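Local coordinates for GDSL-like protein (Roseburia intestinalis L1-82, PDB 6HFZ) that removes acetyl groups from acetylated mannans as a two-domain esterase, with a GDSL-like (SGNH hydrolase) domain, at residues A[138-152]-A[164-177]. Sequence-based numbering, arbitrary orientation.
Sequences LLVHNVFYNNGANAQ and LPAVSMQSTIYPEV
L139 and A166 begin a parallel beta ladder in which strands 138-141 and 166-168 run 15° apart. With the intervening helix 152-161 they form a beta-alpha-beta unit of the SGNH-hydrolase sheet. The register is fixed by four backbone hydrogen bonds: L139 N to P165 O, V167 N to L139 O, H141 N to V167 O and M169 N to H141 O. On the face where V167 meets helix 196-215, V140 and V167 lie side by side, CG2 to CG2 at 3.9 Å. H141 occupies the other face, with NE2 3.7 Å from A166 CB; its ND1 is hydrogen-bonded to S108 OG. V143, beyond the strand, lays CG2 against the aliphatic chain of Q170. Y145 sets ring atom CE1 3.5 Å from I173 CG2 and its CD1 against V177 CG2. The turn at G148 presses CA over one face of the Y174 ring, 3.5 Å from its centroid, a CH-pi contact with no room for a CB, which would run into Y174 CZ and, at this positive phi, against the preceding carbonyl O. The same glycine's O accepts from Q170 NE2 at 2.8 Å, in its carbonyl plane; the extended glutamine chain, CG anti to N (chi1 -172°), carries the amide there. N150 crosses that amide, the two planes 42° apart, while its ND2 donates to N142 O and Q152 OE1 and its OD1 accepts from Q152 N in an Asx turn. With an alanine in place of N150, N142 O and Q152 N would probably lose these partners, and Q152 OE1 would keep only S168 OG of its two donors, its amide held less firmly. Q152 lays its CG over the centre of one face of the H141 ring, and one water joins its NE2 to S171 OG. Two donors grip Q152 OE1: N150 ND2 in the carbonyl plane, on a lone pair, and S168 OG, tilted from that plane at 2.7 Å.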
ATOM      1  N   LEU A 138       2.965  12.963  -4.423  1.00 19.26           N
ATOM      2  CA  LEU A 138       1.608  13.319  -4.812  1.00 18.30           C
ATOM      3  C   LEU A 138       0.662  12.224  -4.296  1.00 18.83           C
ATOM      4  O   LEU A 138       0.881  11.015  -4.600  1.00 19.29           O
ATOM      5  CB  LEU A 138       1.546  13.425  -6.336  1.00 20.25           C
ATOM      6  CG  LEU A 138       0.157  13.555  -6.954  1.00 22.01           C
ATOM      7  CD1 LEU A 138      -0.436  14.880  -6.546  1.00 25.55           C
ATOM      8  CD2 LEU A 138       0.250  13.417  -8.469  1.00 25.48           C
ATOM      9  N   LEU A 139      -0.366  12.616  -3.550  1.00 19.44           N
ATOM     10  CA  LEU A 139      -1.331  11.640  -3.051  1.00 20.93           C
ATOM     11  C   LEU A 139      -2.432  11.483  -4.099  1.00 19.19           C
ATOM     12  O   LEU A 139      -2.889  12.479  -4.718  1.00 19.71           O
ATOM     13  CB  LEU A 139      -1.894  12.080  -1.697  1.00 19.09           C
ATOM     14  CG  LEU A 139      -0.880  12.416  -0.610  1.00 23.36           C
ATOM     15  CD1 LEU A 139      -1.568  12.630   0.704  1.00 25.24           C
ATOM     16  CD2 LEU A 139       0.172  11.338  -0.427  1.00 22.50           C
ATOM     17  N   VAL A 140      -2.835  10.233  -4.358  1.00 16.61           N
ATOM     18  CA  VAL A 140      -3.931  10.007  -5.271  1.00 18.79           C
ATOM     19  C   VAL A 140      -5.044   9.247  -4.538  1.00 19.00           C
ATOM     20  O   VAL A 140      -4.816   8.219  -3.905  1.00 19.34           O
ATOM     21  CB  VAL A 140      -3.451   9.241  -6.525  1.00 21.25           C
ATOM     22  CG1 VAL A 140      -4.611   8.751  -7.377  1.00 23.17           C
ATOM     23  CG2 VAL A 140      -2.498  10.077  -7.377  1.00 22.06           C
ATOM     24  N   HIS A 141      -6.272   9.759  -4.615  1.00 18.42           N
ATOM     25  CA  HIS A 141      -7.431   9.174  -3.928  1.00 17.79           C
ATOM     26  C   HIS A 141      -8.420   8.590  -4.948  1.00 19.84           C
ATOM     27  O   HIS A 141      -9.156   9.352  -5.579  1.00 19.66           O
ATOM     28  CB  HIS A 141      -8.166  10.244  -3.077  1.00 18.97           C
ATOM     29  CG  HIS A 141      -7.318  11.070  -2.155  1.00 16.61           C
ATOM     30  ND1 HIS A 141      -6.596  10.511  -1.106  1.00 18.80           N
ATOM     31  CD2 HIS A 141      -7.040  12.392  -2.125  1.00 18.63           C
ATOM     32  CE1 HIS A 141      -5.913  11.470  -0.480  1.00 20.20           C
ATOM     33  NE2 HIS A 141      -6.175  12.615  -1.066  1.00 20.00           N
ATOM     34  N   ASN A 142      -8.448   7.250  -5.093  1.00 17.13           N
ATOM     35  CA  ASN A 142      -9.460   6.547  -5.888  1.00 17.93           C
ATOM     36  C   ASN A 142     -10.756   6.519  -5.073  1.00 16.80           C
ATOM     37  O   ASN A 142     -10.804   7.109  -3.961  1.00 20.05           O
ATOM     38  CB  ASN A 142      -8.934   5.181  -6.311  1.00 17.86           C
ATOM     39  CG  ASN A 142      -8.034   5.300  -7.527  1.00 20.14           C
ATOM     40  OD1 ASN A 142      -8.474   5.795  -8.563  1.00 21.56           O
ATOM     41  ND2 ASN A 142      -6.771   4.918  -7.406  1.00 21.61           N
ATOM     42  N   VAL A 143     -11.816   5.955  -5.656  1.00 18.00           N
ATOM     43  CA  VAL A 143     -13.120   5.953  -5.017  1.00 17.15           C
ATOM     44  C   VAL A 143     -13.825   4.629  -5.364  1.00 16.58           C
ATOM     45  O   VAL A 143     -13.624   4.076  -6.456  1.00 18.47           O
ATOM     46  CB  VAL A 143     -13.906   7.203  -5.487  1.00 17.44           C
ATOM     47  CG1 VAL A 143     -14.267   7.081  -6.971  1.00 19.02           C
ATOM     48  CG2 VAL A 143     -15.145   7.483  -4.654  1.00 18.17           C
ATOM     49  N   PHE A 144     -14.710   4.162  -4.478  1.00 17.75           N
ATOM     50  CA  PHE A 144     -15.624   3.078  -4.739  1.00 18.74           C
ATOM     51  C   PHE A 144     -16.799   3.632  -5.565  1.00 19.65           C
ATOM     52  O   PHE A 144     -17.403   4.613  -5.156  1.00 19.70           O
ATOM     53  CB  PHE A 144     -16.132   2.510  -3.411  1.00 20.12           C
ATOM     54  CG  PHE A 144     -15.193   1.546  -2.749  1.00 20.85           C
ATOM     55  CD1 PHE A 144     -15.250   0.201  -3.078  1.00 23.12           C
ATOM     56  CD2 PHE A 144     -14.241   1.981  -1.846  1.00 20.66           C
ATOM     57  CE1 PHE A 144     -14.409  -0.707  -2.464  1.00 24.52           C
ATOM     58  CE2 PHE A 144     -13.383   1.069  -1.249  1.00 23.47           C
ATOM     59  CZ  PHE A 144     -13.467  -0.262  -1.567  1.00 21.26           C
ATOM     60  N   TYR A 145     -17.148   2.984  -6.693  1.00 18.23           N
ATOM     61  CA  TYR A 145     -18.205   3.513  -7.589  1.00 19.15           C
ATOM     62  C   TYR A 145     -19.610   3.003  -7.209  1.00 21.13           C
ATOM     63  O   TYR A 145     -20.622   3.479  -7.784  1.00 20.71           O
ATOM     64  CB  TYR A 145     -17.835   3.274  -9.053  1.00 20.49           C
ATOM     65  CG  TYR A 145     -16.641   4.074  -9.483  1.00 18.86           C
ATOM     66  CD1 TYR A 145     -16.744   5.431  -9.703  1.00 19.19           C
ATOM     67  CD2 TYR A 145     -15.369   3.516  -9.505  1.00 21.45           C
ATOM     68  CE1 TYR A 145     -15.639   6.205 -10.043  1.00 19.92           C
ATOM     69  CE2 TYR A 145     -14.256   4.280  -9.800  1.00 19.58           C
ATOM     70  CZ  TYR A 145     -14.386   5.634 -10.068  1.00 21.98           C
ATOM     71  OH  TYR A 145     -13.283   6.408 -10.368  1.00 20.67           O
ATOM     72  N   ASN A 146     -19.680   2.021  -6.314  1.00 20.85           N
ATOM     73  CA  ASN A 146     -20.968   1.508  -5.864  1.00 20.83           C
ATOM     74  C   ASN A 146     -21.646   2.498  -4.908  1.00 21.34           C
ATOM     75  O   ASN A 146     -22.893   2.583  -4.913  1.00 20.29           O
ATOM     76  CB  ASN A 146     -20.869   0.165  -5.158  1.00 21.68           C
ATOM     77  CG  ASN A 146     -19.853   0.164  -4.043  1.00 22.64           C
ATOM     78  OD1 ASN A 146     -18.715   0.539  -4.261  1.00 27.83           O
ATOM     79  ND2 ASN A 146     -20.237  -0.265  -2.847  1.00 28.48           N
ATOM     80  N   ASN A 147     -20.848   3.220  -4.119  1.00 17.97           N
ATOM     81  CA  ASN A 147     -21.409   4.113  -3.073  1.00 18.96           C
ATOM     82  C   ASN A 147     -20.694   5.458  -2.901  1.00 19.74           C
ATOM     83  O   ASN A 147     -21.098   6.222  -2.008  1.00 19.37           O
ATOM     84  CB  ASN A 147     -21.474   3.350  -1.745  1.00 17.49           C
ATOM     85  CG  ASN A 147     -20.109   2.957  -1.257  1.00 18.35           C
ATOM     86  OD1 ASN A 147     -19.112   3.333  -1.855  1.00 21.36           O
ATOM     87  ND2 ASN A 147     -20.059   2.188  -0.195  1.00 25.45           N
ATOM     88  N   GLY A 148     -19.614   5.757  -3.642  1.00 17.81           N
ATOM     89  CA  GLY A 148     -18.927   7.026  -3.495  1.00 18.53           C
ATOM     90  C   GLY A 148     -17.867   7.055  -2.390  1.00 18.37           C
ATOM     91  O   GLY A 148     -17.363   8.115  -2.102  1.00 19.22           O
ATOM     92  N   ALA A 149     -17.598   5.929  -1.727  1.00 17.03           N
ATOM     93  CA  ALA A 149     -16.762   5.900  -0.488  1.00 19.26           C
ATOM     94  C   ALA A 149     -15.273   5.932  -0.822  1.00 18.22           C
ATOM     95  O   ALA A 149     -14.832   5.357  -1.800  1.00 17.62           O
ATOM     96  CB  ALA A 149     -17.053   4.670   0.342  1.00 20.42           C
ATOM     97  N   ASN A 150     -14.490   6.495   0.115  1.00 18.52           N
ATOM     98  CA  ASN A 150     -13.048   6.242   0.169  1.00 19.99           C
ATOM     99  C   ASN A 150     -12.523   6.688   1.540  1.00 18.71           C
ATOM    100  O   ASN A 150     -13.304   7.095   2.381  1.00 19.24           O
ATOM    101  CB  ASN A 150     -12.307   6.904  -0.998  1.00 18.05           C
ATOM    102  CG  ASN A 150     -12.263   8.418  -0.908  1.00 19.90           C
ATOM    103  OD1 ASN A 150     -12.580   8.991   0.138  1.00 16.97           O
ATOM    104  ND2 ASN A 150     -11.906   9.083  -2.007  1.00 19.08           N
ATOM    105  N   ALA A 151     -11.204   6.576   1.763  1.00 17.34           N
ATOM    106  CA  ALA A 151     -10.591   6.928   3.012  1.00 18.35           C
ATOM    107  C   ALA A 151      -9.906   8.301   2.914  1.00 17.91           C
ATOM    108  O   ALA A 151      -9.058   8.640   3.696  1.00 18.41           O
ATOM    109  CB  ALA A 151      -9.645   5.826   3.447  1.00 17.33           C
ATOM    110  N   GLN A 152     -10.352   9.137   1.967  1.00 18.52           N
ATOM    111  CA  GLN A 152      -9.745  10.447   1.740  1.00 19.45           C
ATOM    112  C   GLN A 152      -9.985  11.387   2.943  1.00 19.76           C
ATOM    113  O   GLN A 152      -9.205  12.328   3.115  1.00 20.85           O
ATOM    114  CB  GLN A 152     -10.298  11.044   0.447  1.00 18.57           C
ATOM    115  CG  GLN A 152      -9.754  12.409   0.058  1.00 20.73           C
ATOM    116  CD  GLN A 152     -10.369  12.867  -1.245  1.00 21.23           C
ATOM    117  OE1 GLN A 152     -10.833  12.054  -2.065  1.00 18.53           O
ATOM    118  NE2 GLN A 152     -10.366  14.174  -1.466  1.00 19.54           N
ATOM    119  N   LEU A 164       1.055  18.501   1.163  1.00 23.67           N
ATOM    120  CA  LEU A 164       1.270  17.681  -0.007  1.00 20.61           C
ATOM    121  C   LEU A 164       0.179  17.879  -1.029  1.00 19.84           C
ATOM    122  O   LEU A 164      -0.998  17.946  -0.687  1.00 21.57           O
ATOM    123  CB  LEU A 164       1.346  16.202   0.370  1.00 22.45           C
ATOM    124  CG  LEU A 164       2.492  15.811   1.294  1.00 22.75           C
ATOM    125  CD1 LEU A 164       2.393  14.333   1.663  1.00 25.32           C
ATOM    126  CD2 LEU A 164       3.813  16.094   0.648  1.00 22.99           C
ATOM    127  N   PRO A 165       0.558  17.924  -2.315  1.00 20.67           N
ATOM    128  CA  PRO A 165      -0.437  17.921  -3.389  1.00 20.96           C
ATOM    129  C   PRO A 165      -1.229  16.614  -3.389  1.00 22.30           C
ATOM    130  O   PRO A 165      -0.661  15.560  -3.098  1.00 19.00           O
ATOM    131  CB  PRO A 165       0.369  18.100  -4.674  1.00 24.23           C
ATOM    132  CG  PRO A 165       1.805  17.772  -4.313  1.00 26.25           C
ATOM    133  CD  PRO A 165       1.934  17.974  -2.812  1.00 22.65           C
ATOM    134  N   ALA A 166      -2.532  16.704  -3.730  1.00 20.07           N
ATOM    135  CA  ALA A 166      -3.395  15.539  -3.714  1.00 20.28           C
ATOM    136  C   ALA A 166      -4.465  15.698  -4.792  1.00 21.99           C
ATOM    137  O   ALA A 166      -5.049  16.813  -4.920  1.00 23.17           O
ATOM    138  CB  ALA A 166      -4.060  15.413  -2.389  1.00 20.50           C
ATOM    139  N   VAL A 167      -4.765  14.601  -5.483  1.00 19.21           N
ATOM    140  CA  VAL A 167      -5.839  14.607  -6.436  1.00 20.14           C
ATOM    141  C   VAL A 167      -6.828  13.479  -6.122  1.00 20.30           C
ATOM    142  O   VAL A 167      -6.420  12.399  -5.605  1.00 21.48           O
ATOM    143  CB  VAL A 167      -5.329  14.548  -7.887  1.00 23.10           C
ATOM    144  CG1 VAL A 167      -4.534  15.799  -8.239  1.00 24.53           C
ATOM    145  CG2 VAL A 167      -4.524  13.299  -8.184  1.00 26.12           C
ATOM    146  N   SER A 168      -8.088  13.683  -6.533  1.00 17.32           N
ATOM    147  CA  SER A 168      -9.195  12.802  -6.133  1.00 18.66           C
ATOM    148  C   SER A 168     -10.112  12.439  -7.289  1.00 18.38           C
ATOM    149  O   SER A 168     -10.528  13.312  -8.040  1.00 19.75           O
ATOM    150  CB  SER A 168      -9.984  13.430  -5.018  1.00 21.06           C
ATOM    151  OG  SER A 168     -11.124  12.654  -4.695  1.00 19.62           O
HETATM  152  N   MSE A 169     -10.517  11.153  -7.339  1.00 17.25           N
HETATM  153  CA  MSE A 169     -11.566  10.669  -8.235  1.00 17.65           C
HETATM  154  C   MSE A 169     -12.957  10.804  -7.616  1.00 17.78           C
HETATM  155  O   MSE A 169     -13.972  10.757  -8.317  1.00 18.37           O
HETATM  156  CB  MSE A 169     -11.317   9.212  -8.645  1.00 16.79           C
HETATM  157  CG  MSE A 169      -9.845   8.956  -9.013  1.00 19.17           C
HETATM  158 SE   MSE A 169      -9.235  10.191 -10.429  1.00 21.95          SE
HETATM  159  CE  MSE A 169      -7.543  10.653  -9.587  1.00 22.57           C
ATOM    160  N   GLN A 170     -13.007  10.996  -6.293  1.00 17.50           N
ATOM    161  CA  GLN A 170     -14.281  11.096  -5.579  1.00 17.55           C
ATOM    162  C   GLN A 170     -15.043  12.363  -5.994  1.00 20.05           C
ATOM    163  O   GLN A 170     -16.281  12.370  -5.957  1.00 19.50           O
ATOM    164  CB  GLN A 170     -14.022  11.064  -4.074  1.00 18.19           C
ATOM    165  CG  GLN A 170     -15.229  10.958  -3.156  1.00 17.27           C
ATOM    166  CD  GLN A 170     -14.891  10.824  -1.688  1.00 19.15           C
ATOM    167  OE1 GLN A 170     -14.238  11.698  -1.122  1.00 19.08           O
ATOM    168  NE2 GLN A 170     -15.399   9.786  -1.015  1.00 18.58           N
ATOM    169  N   SER A 171     -14.302  13.416  -6.301  1.00 19.82           N
ATOM    170  CA  SER A 171     -14.823  14.749  -6.692  1.00 20.51           C
ATOM    171  C   SER A 171     -14.740  15.031  -8.200  1.00 21.71           C
ATOM    172  O   SER A 171     -15.045  16.187  -8.628  1.00 22.52           O
ATOM    173  CB  SER A 171     -14.108  15.795  -5.894  1.00 21.91           C
ATOM    174  OG  SER A 171     -12.713  15.637  -6.020  1.00 20.67           O
ATOM    175  N   THR A 172     -14.389  14.023  -9.026  1.00 19.13           N
ATOM    176  CA  THR A 172     -14.293  14.199 -10.473  1.00 19.61           C
ATOM    177  C   THR A 172     -15.054  13.109 -11.250  1.00 18.92           C
ATOM    178  O   THR A 172     -16.006  13.445 -11.970  1.00 19.71           O
ATOM    179  CB  THR A 172     -12.844  14.197 -10.933  1.00 18.89           C
ATOM    180  OG1 THR A 172     -12.203  13.056 -10.343  1.00 19.82           O
ATOM    181  CG2 THR A 172     -12.134  15.476 -10.579  1.00 20.86           C
ATOM    182  N   ILE A 173     -14.651  11.839 -11.128  1.00 17.92           N
ATOM    183  CA  ILE A 173     -15.289  10.736 -11.858  1.00 17.73           C
ATOM    184  C   ILE A 173     -16.632  10.334 -11.218  1.00 17.81           C
ATOM    185  O   ILE A 173     -17.639  10.153 -11.892  1.00 21.19           O
ATOM    186  CB  ILE A 173     -14.338   9.532 -11.960  1.00 18.79           C
ATOM    187  CG1 ILE A 173     -13.001   9.937 -12.595  1.00 21.85           C
ATOM    188  CG2 ILE A 173     -14.999   8.412 -12.729  1.00 21.57           C
ATOM    189  CD1 ILE A 173     -12.061   8.757 -12.789  1.00 22.57           C
ATOM    190  N   TYR A 174     -16.618  10.098  -9.910  1.00 18.60           N
ATOM    191  CA  TYR A 174     -17.830   9.632  -9.191  1.00 17.75           C
ATOM    192  C   TYR A 174     -18.995  10.580  -9.437  1.00 18.22           C
ATOM    193  O   TYR A 174     -20.094  10.089  -9.690  1.00 20.10           O
ATOM    194  CB  TYR A 174     -17.577   9.378  -7.702  1.00 17.55           C
ATOM    195  CG  TYR A 174     -18.829   9.047  -6.936  1.00 17.66           C
ATOM    196  CD1 TYR A 174     -19.488   7.823  -7.037  1.00 20.38           C
ATOM    197  CD2 TYR A 174     -19.411  10.034  -6.163  1.00 18.83           C
ATOM    198  CE1 TYR A 174     -20.699   7.606  -6.378  1.00 19.46           C
ATOM    199  CE2 TYR A 174     -20.580   9.818  -5.463  1.00 22.18           C
ATOM    200  CZ  TYR A 174     -21.227   8.592  -5.550  1.00 20.66           C
ATOM    201  OH  TYR A 174     -22.409   8.415  -4.843  1.00 23.16           O
ATOM    202  N   PRO A 175     -18.844  11.925  -9.381  1.00 20.78           N
ATOM    203  CA  PRO A 175     -19.966  12.830  -9.701  1.00 19.90           C
ATOM    204  C   PRO A 175     -20.656  12.550 -11.038  1.00 19.79           C
ATOM    205  O   PRO A 175     -21.912  12.610 -11.090  1.00 20.40           O
ATOM    206  CB  PRO A 175     -19.328  14.229  -9.692  1.00 22.09           C
ATOM    207  CG  PRO A 175     -18.194  14.054  -8.664  1.00 21.80           C
ATOM    208  CD  PRO A 175     -17.660  12.648  -8.902  1.00 19.26           C
ATOM    209  N   GLU A 176     -19.875  12.155 -12.074  1.00 18.76           N
ATOM    210  CA  GLU A 176     -20.466  11.819 -13.384  1.00 20.05           C
ATOM    211  C   GLU A 176     -21.181  10.460 -13.326  1.00 21.25           C
ATOM    212  O   GLU A 176     -22.244  10.271 -13.955  1.00 22.11           O
ATOM    213  CB  GLU A 176     -19.420  11.965 -14.503  1.00 22.20           C
ATOM    214  CG  GLU A 176     -19.027  13.420 -14.743  1.00 22.86           C
ATOM    215  CD  GLU A 176     -20.198  14.269 -15.227  1.00 26.43           C
ATOM    216  OE1 GLU A 176     -20.557  14.130 -16.390  1.00 26.42           O
ATOM    217  OE2 GLU A 176     -20.839  14.963 -14.416  1.00 27.07           O
ATOM    218  N   VAL A 177     -20.689   9.540 -12.485  1.00 19.02           N
ATOM    219  CA  VAL A 177     -21.332   8.244 -12.279  1.00 19.27           C
ATOM    220  C   VAL A 177     -22.657   8.421 -11.536  1.00 19.47           C
ATOM    221  O   VAL A 177     -23.707   7.892 -11.957  1.00 19.66           O
ATOM    222  CB  VAL A 177     -20.418   7.250 -11.567  1.00 19.09           C
ATOM    223  CG1 VAL A 177     -21.148   5.977 -11.146  1.00 22.14           C
ATOM    224  CG2 VAL A 177     -19.214   6.936 -12.439  1.00 21.58           C
TER
HETATM  225  O   HOH W   1     -11.852  15.741  -3.316  1.00 22.43           O